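Local coordinates for protein putative cytidylyltransferase (Burkholderia pseudomallei, PDB 5X9Q) that probably transfers the adenylyl group of ATP to D-glycero-beta-D-manno-heptose 1-phosphate, releasing diphosphate and giving the ADP-heptose of the heptose biosynthesis pathway, at residues S54-A59 / I153-R159; A36-T41 / V121-V127; S72-M78 / F109-T113; F17-L21 / M94-L100; T41-F45 / V68-S72. One frame throughout, in Å; residues are numbered along the deposited sequence.

In the fold
Interactions 2 and 5 are buried pairings in the central sheet: both use strand 38-43 and share Thr41, joining it to strand 125-129 on one flank and strand 65-71 on the other through backbone hydrogen bonds. Interaction 3 shares Ser72 with interaction 5 but lies further out, where a helix N-terminus meets the loop after strand 105-109 through a backbone hydrogen bond and two serine hydroxyls. Interactions 1 and 4 both reach the second subunit. Interaction 4 is buried and mostly apolar, with a lysine hydrogen-bonded to a helix carbonyl, whereas the partly buried interaction 1 adds a charged cluster to its apolar contacts. Leu56 packs on Leu97 and Leu100 between them, and Tyr55 of interaction 1 reaches Thr41.

Interaction 1 of 5, residues S54-A59 / I153-R159; sequences SYLADA and IPFEHDR
Helix 50-62, the crossover helix of a beta-alpha-beta unit in the Rossmann-like fold, turns Ser54, Tyr55 and Asp58 toward the linker between the edge strand 149-153 and the C-terminal helix 160-171, of which Arg159 is the N-cap. Segment 54-59 is regular helix; the linker is extended at Ile153 (phi/psi -117/128), bends at Phe155 (-69/-53) and extends again to Arg159. The backbones come closest at Tyr55 and Phe155, CA to CA 5.8 Å. Ile153, in the m,t rotamer, brings CD1 to 4.2 Å from Asp58 CB and 4.3 Å from Ala59 CB. The CA-to-CB bond of Phe155 points away from the helix, yet in the m rotamer CE1 comes to 4.2 Å from Tyr55 CD2; Tyr55 has chi1 at 122°, and its hydroxyl hydrogen-bonds Thr41. Beyond them Asp58 (m) meets His157 (p) and Arg159 (m,t,m): its OD2 takes a weak hydrogen bond from His157 NE2 at 3.0 Å and forms a salt bridge with Arg159 NH1 at 3.3 Å. Ser54 and Ala57 pack on Phe17 of the second subunit. Because OD2 of Asp58 lies well out of the guanidinium plane, it attracts Arg159 by charge alone, without a directed N-H.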
# COMPACT_ATOMS: atom_id res chain seq x y z
N SER A 54 -2.17 -2.18 8.29
CA SER A 54 -2.77 -3.23 9.11
C SER A 54 -4.03 -2.65 9.74
O SER A 54 -5.09 -3.29 9.77
CB SER A 54 -1.80 -3.70 10.20
OG SER A 54 -0.79 -4.52 9.65
N TYR A 55 -3.94 -1.42 10.24
CA TYR A 55 -5.04 -0.74 10.86
C TYR A 55 -6.04 -0.25 9.84
O TYR A 55 -7.20 -0.21 10.14
CB TYR A 55 -4.57 0.36 11.83
CG TYR A 55 -5.04 1.76 11.57
CD1 TYR A 55 -6.30 2.17 11.89
CD2 TYR A 55 -4.22 2.65 10.98
CE1 TYR A 55 -6.73 3.45 11.62
CE2 TYR A 55 -4.61 3.94 10.73
CZ TYR A 55 -5.87 4.32 11.04
OH TYR A 55 -6.18 5.60 10.74
N LEU A 56 -5.58 0.13 8.65
CA LEU A 56 -6.52 0.57 7.62
C LEU A 56 -7.43 -0.59 7.18
O LEU A 56 -8.59 -0.39 6.84
CB LEU A 56 -5.77 1.14 6.42
CG LEU A 56 -5.32 2.60 6.53
CD1 LEU A 56 -4.80 3.10 5.19
CD2 LEU A 56 -6.47 3.47 7.02
N ALA A 57 -6.87 -1.79 7.19
CA ALA A 57 -7.56 -3.02 6.81
C ALA A 57 -8.56 -3.48 7.85
O ALA A 57 -9.69 -3.83 7.50
CB ALA A 57 -6.54 -4.13 6.51
N ASP A 58 -8.18 -3.40 9.12
CA ASP A 58 -9.07 -3.76 10.21
C ASP A 58 -10.26 -2.79 10.30
O ASP A 58 -11.38 -3.20 10.59
CB ASP A 58 -8.32 -3.78 11.54
CG ASP A 58 -7.47 -5.03 11.71
OD1 ASP A 58 -7.67 -5.99 10.94
OD2 ASP A 58 -6.60 -5.04 12.61
N ALA A 59 -10.01 -1.50 10.04
CA ALA A 59 -11.08 -0.50 10.10
C ALA A 59 -12.09 -0.85 9.01
O ALA A 59 -13.30 -0.83 9.26
CB ALA A 59 -10.52 0.92 9.90
N ILE A 153 -7.92 1.43 17.32
CA ILE A 153 -7.50 0.13 16.92
C ILE A 153 -6.02 0.22 17.04
O ILE A 153 -5.44 1.11 16.51
CB ILE A 153 -7.86 -0.19 15.47
CG1 ILE A 153 -9.34 -0.45 15.31
CG2 ILE A 153 -7.12 -1.41 14.98
CD1 ILE A 153 -9.79 -0.62 13.87
N PRO A 154 -5.39 -0.69 17.74
CA PRO A 154 -3.95 -0.67 17.93
C PRO A 154 -3.25 -0.94 16.64
O PRO A 154 -3.82 -1.58 15.83
CB PRO A 154 -3.71 -1.81 18.88
CG PRO A 154 -4.85 -2.70 18.68
CD PRO A 154 -6.00 -1.78 18.50
N PHE A 155 -1.98 -0.37 16.49
CA PHE A 155 -1.26 -0.46 15.22
C PHE A 155 -0.76 -1.86 14.84
O PHE A 155 -0.99 -2.32 13.72
CB PHE A 155 -0.05 0.47 15.24
CG PHE A 155 -0.40 1.93 15.12
CD1 PHE A 155 -1.02 2.42 13.98
CD2 PHE A 155 -0.12 2.80 16.15
CE1 PHE A 155 -1.35 3.75 13.88
CE2 PHE A 155 -0.44 4.14 16.05
CZ PHE A 155 -1.06 4.62 14.91
N GLU A 156 -0.02 -2.49 15.77
CA GLU A 156 0.47 -3.81 15.55
C GLU A 156 0.07 -4.61 16.73
O GLU A 156 0.45 -4.32 17.86
CB GLU A 156 1.99 -3.97 15.37
CG GLU A 156 2.54 -3.42 14.05
CD GLU A 156 4.02 -3.76 13.97
OE1 GLU A 156 4.79 -3.34 14.88
OE2 GLU A 156 4.42 -4.44 12.98
N HIS A 157 -0.74 -5.62 16.44
CA HIS A 157 -1.25 -6.55 17.42
C HIS A 157 -1.14 -7.92 16.78
O HIS A 157 -1.15 -8.04 15.55
CB HIS A 157 -2.71 -6.23 17.76
CG HIS A 157 -3.56 -5.98 16.55
ND1 HIS A 157 -3.54 -4.79 15.85
CD2 HIS A 157 -4.47 -6.77 15.92
CE1 HIS A 157 -4.39 -4.86 14.85
NE2 HIS A 157 -4.97 -6.05 14.87
N ASP A 158 -1.03 -8.95 17.60
CA ASP A 158 -0.90 -10.30 17.11
C ASP A 158 -2.29 -10.80 16.87
O ASP A 158 -3.08 -11.01 17.79
CB ASP A 158 -0.13 -11.22 18.09
CG ASP A 158 0.22 -12.60 17.53
OD1 ASP A 158 -0.10 -12.94 16.36
OD2 ASP A 158 0.87 -13.35 18.30
N ARG A 159 -2.59 -11.00 15.57
CA ARG A 159 -3.86 -11.46 15.10
C ARG A 159 -3.86 -12.93 14.75
O ARG A 159 -2.83 -13.57 14.53
CB ARG A 159 -4.35 -10.69 13.85
CG ARG A 159 -4.73 -9.23 14.09
CD ARG A 159 -5.50 -8.57 12.94
NE ARG A 159 -4.63 -8.53 11.72
CZ ARG A 159 -3.75 -7.50 11.52
NH1 ARG A 159 -3.64 -6.45 12.39
NH2 ARG A 159 -2.96 -7.51 10.41

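Interaction 2 of 5, residues A36-T41 / V121-V127; sequences APVVFT and VHPDILV
Two neighbouring strands of the Rossmann-like sheet, 38-43 and 125-129, meet here in parallel register, Val39 opposite Ile125 (CA to CA 4.7 Å) and Phe40 opposite Leu126 (5.0 Å). The short axes approach to 4.8 Å at 26°. Phe40 N bonds to Ile125 O (2.9 Å), and Val127 N to Phe40 O (3.0 Å); Val38 O takes both Asp124 N and Ile125 N at 2.9 Å. On one face the t rotamer of Phe40 drops its ring into a hollow walled by Val121 (CD2 to CG1 4.2 Å), Pro123 (CB to CB 3.5 Å) and Leu126, whose CD1 meets the ring edge 3.7 Å from CD1 of Phe40; helix 115-121 covers this ring. On the other face Val39 (t) fits between Ile125 and Val127, its CG1 4.1 Å from Val127 CG2. Pro37, after a cis peptide, lays CB 4.0 Å from Ile125 CD1. Thr41 OG1, also bonded to Tyr55, donates to Val127 O at 2.8 Å; at the opposite end Asp124 OD2 accepts Val38 N at 2.8 Å.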
# COMPACT_ATOMS: atom_id res chain seq x y z
N ALA A 36 -24.12 1.11 4.63
CA ALA A 36 -23.92 1.20 6.06
C ALA A 36 -23.27 -0.11 6.52
O ALA A 36 -23.48 -1.14 5.90
CB ALA A 36 -25.22 1.46 6.76
N PRO A 37 -22.44 -0.07 7.57
CA PRO A 37 -22.00 1.11 8.32
C PRO A 37 -20.80 1.78 7.66
O PRO A 37 -19.89 1.10 7.16
CB PRO A 37 -21.61 0.52 9.69
CG PRO A 37 -21.22 -0.88 9.40
CD PRO A 37 -22.00 -1.33 8.20
N VAL A 38 -20.80 3.10 7.65
CA VAL A 38 -19.72 3.88 7.09
C VAL A 38 -18.62 4.12 8.11
O VAL A 38 -18.88 4.60 9.22
CB VAL A 38 -20.24 5.20 6.55
CG1 VAL A 38 -19.09 6.06 6.03
CG2 VAL A 38 -21.28 4.93 5.46
N VAL A 39 -17.40 3.76 7.73
CA VAL A 39 -16.26 3.90 8.63
C VAL A 39 -15.37 5.08 8.21
O VAL A 39 -15.09 5.30 7.01
CB VAL A 39 -15.45 2.61 8.67
CG1 VAL A 39 -14.45 2.64 9.80
CG2 VAL A 39 -16.39 1.43 8.89
N PHE A 40 -14.95 5.85 9.20
CA PHE A 40 -14.12 7.01 8.94
C PHE A 40 -12.86 6.95 9.75
O PHE A 40 -12.88 6.50 10.90
CB PHE A 40 -14.85 8.31 9.26
CG PHE A 40 -14.04 9.53 8.97
CD1 PHE A 40 -13.13 10.03 9.90
CD2 PHE A 40 -14.17 10.18 7.76
CE1 PHE A 40 -12.37 11.15 9.62
CE2 PHE A 40 -13.41 11.31 7.47
CZ PHE A 40 -12.51 11.79 8.40
N THR A 41 -11.75 7.39 9.13
CA THR A 41 -10.53 7.66 9.86
C THR A 41 -9.75 8.82 9.21
O THR A 41 -9.98 9.17 8.06
CB THR A 41 -9.64 6.41 9.91
OG1 THR A 41 -8.66 6.59 10.94
CG2 THR A 41 -8.92 6.18 8.58
N VAL A 121 -19.43 14.28 6.78
CA VAL A 121 -19.41 12.91 6.31
C VAL A 121 -20.40 12.02 7.08
O VAL A 121 -20.97 11.08 6.53
CB VAL A 121 -17.99 12.34 6.44
CG1 VAL A 121 -17.99 10.83 6.25
CG2 VAL A 121 -17.05 13.02 5.43
N HIS A 122 -20.57 12.31 8.37
CA HIS A 122 -21.49 11.56 9.20
C HIS A 122 -21.26 10.04 9.29
O HIS A 122 -22.20 9.26 9.12
CB HIS A 122 -22.93 11.83 8.76
CG HIS A 122 -23.95 11.53 9.80
ND1 HIS A 122 -24.38 12.47 10.72
CD2 HIS A 122 -24.66 10.40 10.07
CE1 HIS A 122 -25.30 11.93 11.51
NE2 HIS A 122 -25.49 10.68 11.13
N PRO A 123 -20.02 9.63 9.54
CA PRO A 123 -19.74 8.19 9.73
C PRO A 123 -20.58 7.50 10.79
O PRO A 123 -20.98 8.14 11.74
CB PRO A 123 -18.26 8.15 10.14
CG PRO A 123 -18.07 9.46 10.89
CD PRO A 123 -18.93 10.46 10.15
N ASP A 124 -20.81 6.19 10.64
CA ASP A 124 -21.40 5.40 11.70
C ASP A 124 -20.30 4.95 12.65
O ASP A 124 -20.53 4.70 13.84
CB ASP A 124 -22.11 4.17 11.12
CG ASP A 124 -23.17 4.54 10.12
OD1 ASP A 124 -24.07 5.35 10.47
OD2 ASP A 124 -23.08 4.06 8.96
N ILE A 125 -19.08 4.82 12.14
CA ILE A 125 -18.01 4.34 13.01
C ILE A 125 -16.78 5.19 12.78
O ILE A 125 -16.39 5.41 11.64
CB ILE A 125 -17.68 2.85 12.74
CG1 ILE A 125 -18.90 1.96 12.93
CG2 ILE A 125 -16.53 2.39 13.63
CD1 ILE A 125 -18.68 0.55 12.47
N LEU A 126 -16.21 5.69 13.87
CA LEU A 126 -14.99 6.48 13.84
C LEU A 126 -13.86 5.70 14.44
O LEU A 126 -14.00 5.16 15.53
CB LEU A 126 -15.15 7.79 14.62
CG LEU A 126 -13.78 8.48 14.78
CD1 LEU A 126 -13.36 9.13 13.46
CD2 LEU A 126 -13.79 9.49 15.89
N VAL A 127 -12.73 5.62 13.74
CA VAL A 127 -11.62 4.83 14.24
C VAL A 127 -10.33 5.59 14.26
O VAL A 127 -10.08 6.41 13.40
CB VAL A 127 -11.44 3.52 13.40
CG1 VAL A 127 -12.65 2.64 13.54
CG2 VAL A 127 -11.20 3.84 11.92

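Interaction 3 of 5, residues S72-M78 / F109-T113; sequences SDASVRM and FDEKT
Segment 72-78 leaves strand 65-71 and turns at once into the short helix 73-76, with Ser72 (phi/psi -64/163) in the N-cap position. Segment 109-113 is irregular: extended at Phe109 (-141/149), bent at Asp110 (-97/-28), extended again at Glu111 (-63/169) and bent at Lys112 (-74/-31). The two segments come nearest at Ser72 and Asp110 and at Ser75 and Lys112, each pair 5.1 Å apart between CA atoms. One main-chain hydrogen bond joins them, Ser72 N to Phe109 O at 2.9 Å, and within the helix Val76 N bonds to Ser72 O at 2.8 Å. The p rotamer of Ser72 folds OG back over the helix start, where it accepts Ser75 N at 3.0 Å, an N-cap bond; the same OG gives a weak hydrogen bond of 3.1 Å to Asp110 OD1. This junction lies where two adjacent parallel strands, 65-71 and 105-109, run out at their C-terminal ends, the edge of a Rossmann-like sheet along which nucleotidyltransferases of this superfamily place their active site. Ser75 (t) points OG at the loop and donates to Glu111 O at a very short 2.4 Å; its OG also comes to 4.2 Å from CE2 of Phe109. The Glu111 carboxylate turns elsewhere, to a salt bridge with Arg24. Nearer the solvent, Met78 rests CB 3.6 Å from Lys112 CG, while the amine of Lys112 leads away.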
# COMPACT_ATOMS: atom_id res chain seq x y z
N SER A 72 -4.46 18.51 4.84
CA SER A 72 -3.77 19.34 3.84
C SER A 72 -2.43 19.75 4.40
O SER A 72 -2.20 19.67 5.61
CB SER A 72 -4.56 20.61 3.50
OG SER A 72 -4.40 21.57 4.54
N ASP A 73 -1.55 20.20 3.51
CA ASP A 73 -0.20 20.57 3.91
C ASP A 73 -0.23 21.70 4.94
O ASP A 73 0.48 21.63 5.96
CB ASP A 73 0.62 20.97 2.68
CG ASP A 73 0.79 19.82 1.68
OD1 ASP A 73 0.94 18.66 2.12
OD2 ASP A 73 0.74 20.08 0.44
N ALA A 74 -1.06 22.71 4.70
CA ALA A 74 -1.19 23.82 5.63
C ALA A 74 -1.69 23.28 6.97
O ALA A 74 -1.10 23.55 8.02
CB ALA A 74 -2.14 24.87 5.09
N SER A 75 -2.77 22.51 6.93
CA SER A 75 -3.35 21.91 8.12
C SER A 75 -2.33 21.12 8.94
O SER A 75 -2.29 21.23 10.17
CB SER A 75 -4.53 21.01 7.75
OG SER A 75 -4.94 20.22 8.86
N VAL A 76 -1.52 20.30 8.28
CA VAL A 76 -0.52 19.50 8.99
C VAL A 76 0.42 20.43 9.73
O VAL A 76 0.93 20.12 10.81
CB VAL A 76 0.29 18.61 8.03
CG1 VAL A 76 1.38 17.87 8.78
CG2 VAL A 76 -0.63 17.63 7.32
N ARG A 77 0.66 21.58 9.16
CA ARG A 77 1.53 22.56 9.77
C ARG A 77 0.93 23.07 11.04
O ARG A 77 1.59 23.75 11.81
CB ARG A 77 1.69 23.75 8.83
CG ARG A 77 3.10 24.02 8.37
CD ARG A 77 3.08 24.72 7.03
NE ARG A 77 3.31 23.80 5.94
CZ ARG A 77 2.81 23.94 4.73
NH1 ARG A 77 3.07 23.04 3.81
NH2 ARG A 77 2.05 24.98 4.42
N MET A 78 -0.33 22.75 11.28
CA MET A 78 -0.99 23.28 12.49
C MET A 78 -0.60 22.56 13.81
O MET A 78 -0.83 23.11 14.89
CB MET A 78 -2.48 23.55 12.28
CG MET A 78 -2.78 24.74 11.38
SD MET A 78 -4.55 24.97 11.09
CE MET A 78 -4.53 26.37 9.98
N PHE A 109 -8.80 17.56 4.03
CA PHE A 109 -9.42 18.65 4.77
C PHE A 109 -8.35 19.63 5.21
O PHE A 109 -7.21 19.24 5.43
CB PHE A 109 -10.22 18.14 5.98
CG PHE A 109 -9.38 17.44 7.01
CD1 PHE A 109 -9.09 16.08 6.88
CD2 PHE A 109 -8.90 18.13 8.12
CE1 PHE A 109 -8.31 15.42 7.84
CE2 PHE A 109 -8.12 17.48 9.08
CZ PHE A 109 -7.82 16.11 8.94
N ASP A 110 -8.72 20.91 5.29
CA ASP A 110 -7.77 22.00 5.54
C ASP A 110 -7.67 22.44 7.00
O ASP A 110 -6.64 22.96 7.44
CB ASP A 110 -8.18 23.22 4.71
CG ASP A 110 -7.94 23.02 3.24
OD1 ASP A 110 -6.81 22.67 2.84
OD2 ASP A 110 -8.88 23.28 2.47
N GLU A 111 -8.75 22.26 7.75
CA GLU A 111 -8.79 22.67 9.14
C GLU A 111 -7.76 21.89 9.96
O GLU A 111 -7.20 20.88 9.51
CB GLU A 111 -10.19 22.50 9.75
CG GLU A 111 -11.36 23.13 8.97
CD GLU A 111 -11.85 22.28 7.78
OE1 GLU A 111 -12.44 21.21 8.01
OE2 GLU A 111 -11.67 22.69 6.61
N LYS A 112 -7.54 22.33 11.19
CA LYS A 112 -6.55 21.70 12.05
C LYS A 112 -7.04 20.35 12.57
O LYS A 112 -6.24 19.44 12.80
CB LYS A 112 -6.23 22.63 13.23
CG LYS A 112 -5.15 22.12 14.17
CD LYS A 112 -4.80 23.16 15.23
CE LYS A 112 -6.06 23.70 15.90
NZ LYS A 112 -5.71 24.57 17.07
N THR A 113 -8.36 20.22 12.75
CA THR A 113 -8.93 18.98 13.22
C THR A 113 -9.96 18.49 12.22
O THR A 113 -10.50 19.28 11.43
CB THR A 113 -9.59 19.15 14.62
OG1 THR A 113 -10.84 19.84 14.51
CG2 THR A 113 -8.65 19.88 15.58

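Interaction 4 of 5, residues F17-L21 / M94-L100; sequences FERKL and MALLAAL
A buried, largely apolar contact fits the N-terminal 3-10 turn, just before helix 24-30, onto the C-terminal part of helix 90-98, at the interface with the second subunit. The backbones come closest at Phe17 and Ala99, CA to CA 5.2 Å. Segment 17-21 coils tightly, with Lys20 N bonded to Phe17 O at 3.1 Å. Small residues, Ala95, Ala98 and Ala99, leave shallow ground for larger side chains. Phe17 takes the p rotamer and lays its ring along them: Ala99 CB stands over its face in a CH-pi contact, 3.9 Å from the centroid of the Phe17 ring and 12° off its normal, and Phe17 CD1 lies 3.9 Å from Ala98 CB. In the Rossmann-like fold this helix belongs to the connection from strand 65-71 to strand 105-109, and Leu97 and, at the flank, Met94 pack on Val70 and Val106 of those strands. Leu21 (m,t) ends in the groove between Met94 and Ala98, its CD2 4.0 Å from CB of each. Lys20 stretches out fully beyond chi1 (m,t,t,t) so that NZ reaches the carbonyl of Ala98: it hydrogen-bonds Ala98 O at 3.1 Å and, outside the two segments, Val103 O. Arg19 looks outward instead, to a salt bridge with Glu101 of the second subunit, whose Val53 packs on Phe17.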
# COMPACT_ATOMS: atom_id res chain seq x y z
N PHE A 17 -6.74 3.73 -9.28
CA PHE A 17 -7.14 3.89 -7.89
C PHE A 17 -7.53 5.32 -7.59
O PHE A 17 -8.18 5.60 -6.58
CB PHE A 17 -6.02 3.43 -6.97
CG PHE A 17 -4.67 4.06 -7.27
CD1 PHE A 17 -4.41 5.38 -6.95
CD2 PHE A 17 -3.66 3.30 -7.85
CE1 PHE A 17 -3.17 5.95 -7.22
CE2 PHE A 17 -2.41 3.85 -8.11
CZ PHE A 17 -2.16 5.18 -7.80
N GLU A 18 -7.17 6.23 -8.49
CA GLU A 18 -7.50 7.64 -8.32
C GLU A 18 -9.01 7.91 -8.31
O GLU A 18 -9.44 9.03 -8.05
CB GLU A 18 -6.82 8.49 -9.40
CG GLU A 18 -5.36 8.79 -9.12
CD GLU A 18 -4.63 9.29 -10.35
OE1 GLU A 18 -5.30 9.77 -11.29
OE2 GLU A 18 -3.38 9.20 -10.38
N ARG A 19 -9.81 6.89 -8.61
CA ARG A 19 -11.25 7.05 -8.64
C ARG A 19 -11.73 7.34 -7.20
O ARG A 19 -12.84 7.82 -7.01
CB ARG A 19 -11.92 5.86 -9.33
CG ARG A 19 -11.77 4.54 -8.59
CD ARG A 19 -12.36 3.39 -9.38
NE ARG A 19 -12.27 2.13 -8.66
CZ ARG A 19 -11.19 1.35 -8.64
NH1 ARG A 19 -10.10 1.71 -9.31
NH2 ARG A 19 -11.19 0.22 -7.96
N LYS A 20 -10.89 7.03 -6.21
CA LYS A 20 -11.24 7.26 -4.83
C LYS A 20 -11.06 8.65 -4.26
O LYS A 20 -11.61 8.95 -3.20
CB LYS A 20 -10.44 6.26 -4.01
CG LYS A 20 -10.62 4.85 -4.47
CD LYS A 20 -9.86 3.90 -3.60
CE LYS A 20 -9.87 2.51 -4.20
NZ LYS A 20 -9.09 1.53 -3.35
N LEU A 21 -10.28 9.48 -4.94
CA LEU A 21 -10.04 10.85 -4.50
C LEU A 21 -11.30 11.65 -4.75
O LEU A 21 -11.77 11.76 -5.88
CB LEU A 21 -8.86 11.47 -5.26
CG LEU A 21 -7.61 10.60 -5.40
CD1 LEU A 21 -6.67 11.17 -6.44
CD2 LEU A 21 -6.91 10.45 -4.06
N MET A 94 -2.45 11.38 -0.38
CA MET A 94 -3.79 10.87 -0.66
C MET A 94 -3.75 9.79 -1.74
O MET A 94 -4.48 8.80 -1.63
CB MET A 94 -4.70 12.01 -1.10
CG MET A 94 -5.00 12.98 0.02
SD MET A 94 -5.92 14.41 -0.57
CE MET A 94 -7.52 13.68 -0.94
N ALA A 95 -2.92 9.98 -2.76
CA ALA A 95 -2.81 8.98 -3.82
C ALA A 95 -2.35 7.60 -3.30
O ALA A 95 -2.89 6.57 -3.71
CB ALA A 95 -1.87 9.48 -4.92
N LEU A 96 -1.36 7.59 -2.40
CA LEU A 96 -0.89 6.34 -1.81
C LEU A 96 -2.02 5.61 -1.13
O LEU A 96 -2.21 4.42 -1.35
CB LEU A 96 0.22 6.59 -0.80
CG LEU A 96 1.63 6.32 -1.24
CD1 LEU A 96 1.87 4.85 -1.19
CD2 LEU A 96 1.79 6.84 -2.65
N LEU A 97 -2.79 6.33 -0.32
CA LEU A 97 -3.93 5.74 0.37
C LEU A 97 -4.92 5.15 -0.62
O LEU A 97 -5.46 4.05 -0.42
CB LEU A 97 -4.60 6.80 1.25
CG LEU A 97 -3.73 7.12 2.46
CD1 LEU A 97 -4.05 8.45 3.10
CD2 LEU A 97 -3.90 6.00 3.47
N ALA A 98 -5.17 5.86 -1.72
CA ALA A 98 -6.15 5.40 -2.68
C ALA A 98 -5.72 4.09 -3.35
O ALA A 98 -6.56 3.30 -3.78
CB ALA A 98 -6.42 6.47 -3.73
N ALA A 99 -4.41 3.85 -3.40
CA ALA A 99 -3.88 2.65 -4.04
C ALA A 99 -4.17 1.42 -3.20
O ALA A 99 -4.00 0.28 -3.67
CB ALA A 99 -2.38 2.78 -4.27
N LEU A 100 -4.61 1.64 -1.97
CA LEU A 100 -4.86 0.55 -1.03
C LEU A 100 -6.18 -0.16 -1.31
O LEU A 100 -7.22 0.47 -1.55
CB LEU A 100 -4.86 1.10 0.39
CG LEU A 100 -3.50 1.65 0.81
CD1 LEU A 100 -3.56 2.31 2.18
CD2 LEU A 100 -2.47 0.51 0.78

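Interaction 5 of 5, residues T41-F45 / V68-S72; sequences TNGVF and VGVNS
Residues 41-43 and 68-71, the C-terminal parts of strands 38-43 and 65-71, run parallel, axes 4.4 Å apart at 20°, with Thr41 opposite Val68, Asn42 opposite Gly69 and Gly43 opposite Val70. Val68 (t) begins, its CA 3.2 Å from Thr41 O in a CA-H...O contact and its CG1 3.5 Å from CE2 of Phe45. Gly69 follows with a short hydrogen bond, N to Thr41 O at 2.6 Å, and its O accepts Gly43 N at 2.9 Å. Val70 (t) sets CG1 3.9 Å from Val44 O. Asn71 ends the pairing weakly, N to Gly43 O at 3.4 Å, before Ser72 departs to cap helix 73-76. Phe45 (m), with left-handed backbone angles (phi/psi 54/50) just after the strand, turns its ring back toward Val68, and a CB on Gly43 (176/175) would collide with its CE2. These are the two strands of a beta-alpha-beta unit crossing over through helix 50-62, and Gly43 opens the GxFDxxHxGH signature of cytidylyltransferase-like enzymes, probably part of the ATP site.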
# COMPACT_ATOMS: atom_id res chain seq x y z
N THR A 41 -11.75 7.39 9.13
CA THR A 41 -10.53 7.66 9.86
C THR A 41 -9.75 8.82 9.21
O THR A 41 -9.98 9.17 8.06
CB THR A 41 -9.64 6.41 9.91
OG1 THR A 41 -8.66 6.59 10.94
CG2 THR A 41 -8.92 6.18 8.58
N ASN A 42 -8.80 9.39 9.93
CA ASN A 42 -8.04 10.49 9.40
C ASN A 42 -6.59 10.41 9.83
O ASN A 42 -6.26 9.70 10.79
CB ASN A 42 -8.60 11.84 9.85
CG ASN A 42 -8.57 12.02 11.35
OD1 ASN A 42 -7.79 12.82 11.86
ND2 ASN A 42 -9.44 11.32 12.06
N GLY A 43 -5.72 11.10 9.08
CA GLY A 43 -4.31 11.12 9.42
C GLY A 43 -3.46 11.87 8.41
O GLY A 43 -3.93 12.35 7.38
N VAL A 44 -2.18 11.98 8.72
CA VAL A 44 -1.28 12.64 7.81
C VAL A 44 -0.85 11.63 6.75
O VAL A 44 -0.90 11.90 5.55
CB VAL A 44 -0.06 13.24 8.56
CG1 VAL A 44 0.88 13.85 7.58
CG2 VAL A 44 -0.57 14.29 9.57
N PHE A 45 -0.47 10.45 7.23
CA PHE A 45 -0.02 9.36 6.40
C PHE A 45 1.12 9.81 5.48
O PHE A 45 1.06 9.55 4.28
CB PHE A 45 -1.19 8.80 5.58
CG PHE A 45 -2.31 8.23 6.42
CD1 PHE A 45 -2.18 6.99 7.02
CD2 PHE A 45 -3.49 8.92 6.59
CE1 PHE A 45 -3.21 6.46 7.79
CE2 PHE A 45 -4.52 8.39 7.34
CZ PHE A 45 -4.38 7.16 7.95
N VAL A 68 -11.09 7.77 4.35
CA VAL A 68 -9.91 8.31 5.03
C VAL A 68 -9.79 9.83 4.78
O VAL A 68 -9.82 10.29 3.64
CB VAL A 68 -8.65 7.60 4.56
CG1 VAL A 68 -7.47 8.00 5.41
CG2 VAL A 68 -8.86 6.08 4.63
N GLY A 69 -9.71 10.60 5.86
CA GLY A 69 -9.49 12.03 5.78
C GLY A 69 -8.01 12.37 5.88
O GLY A 69 -7.30 11.88 6.77
N VAL A 70 -7.54 13.22 4.98
CA VAL A 70 -6.10 13.49 4.95
C VAL A 70 -5.78 14.98 5.11
O VAL A 70 -6.20 15.81 4.29
CB VAL A 70 -5.48 12.98 3.66
CG1 VAL A 70 -3.99 13.27 3.63
CG2 VAL A 70 -5.74 11.49 3.53
N ASN A 71 -5.06 15.30 6.18
CA ASN A 71 -4.66 16.68 6.43
C ASN A 71 -3.98 17.32 5.22
O ASN A 71 -3.00 16.78 4.68
CB ASN A 71 -3.71 16.74 7.63
CG ASN A 71 -4.32 16.15 8.89
OD1 ASN A 71 -4.47 14.92 9.01
ND2 ASN A 71 -4.63 17.01 9.84
N SER A 72 -4.46 18.51 4.84
CA SER A 72 -3.77 19.34 3.84
C SER A 72 -2.43 19.75 4.40
O SER A 72 -2.20 19.67 5.61
CB SER A 72 -4.56 20.61 3.50
OG SER A 72 -4.40 21.57 4.54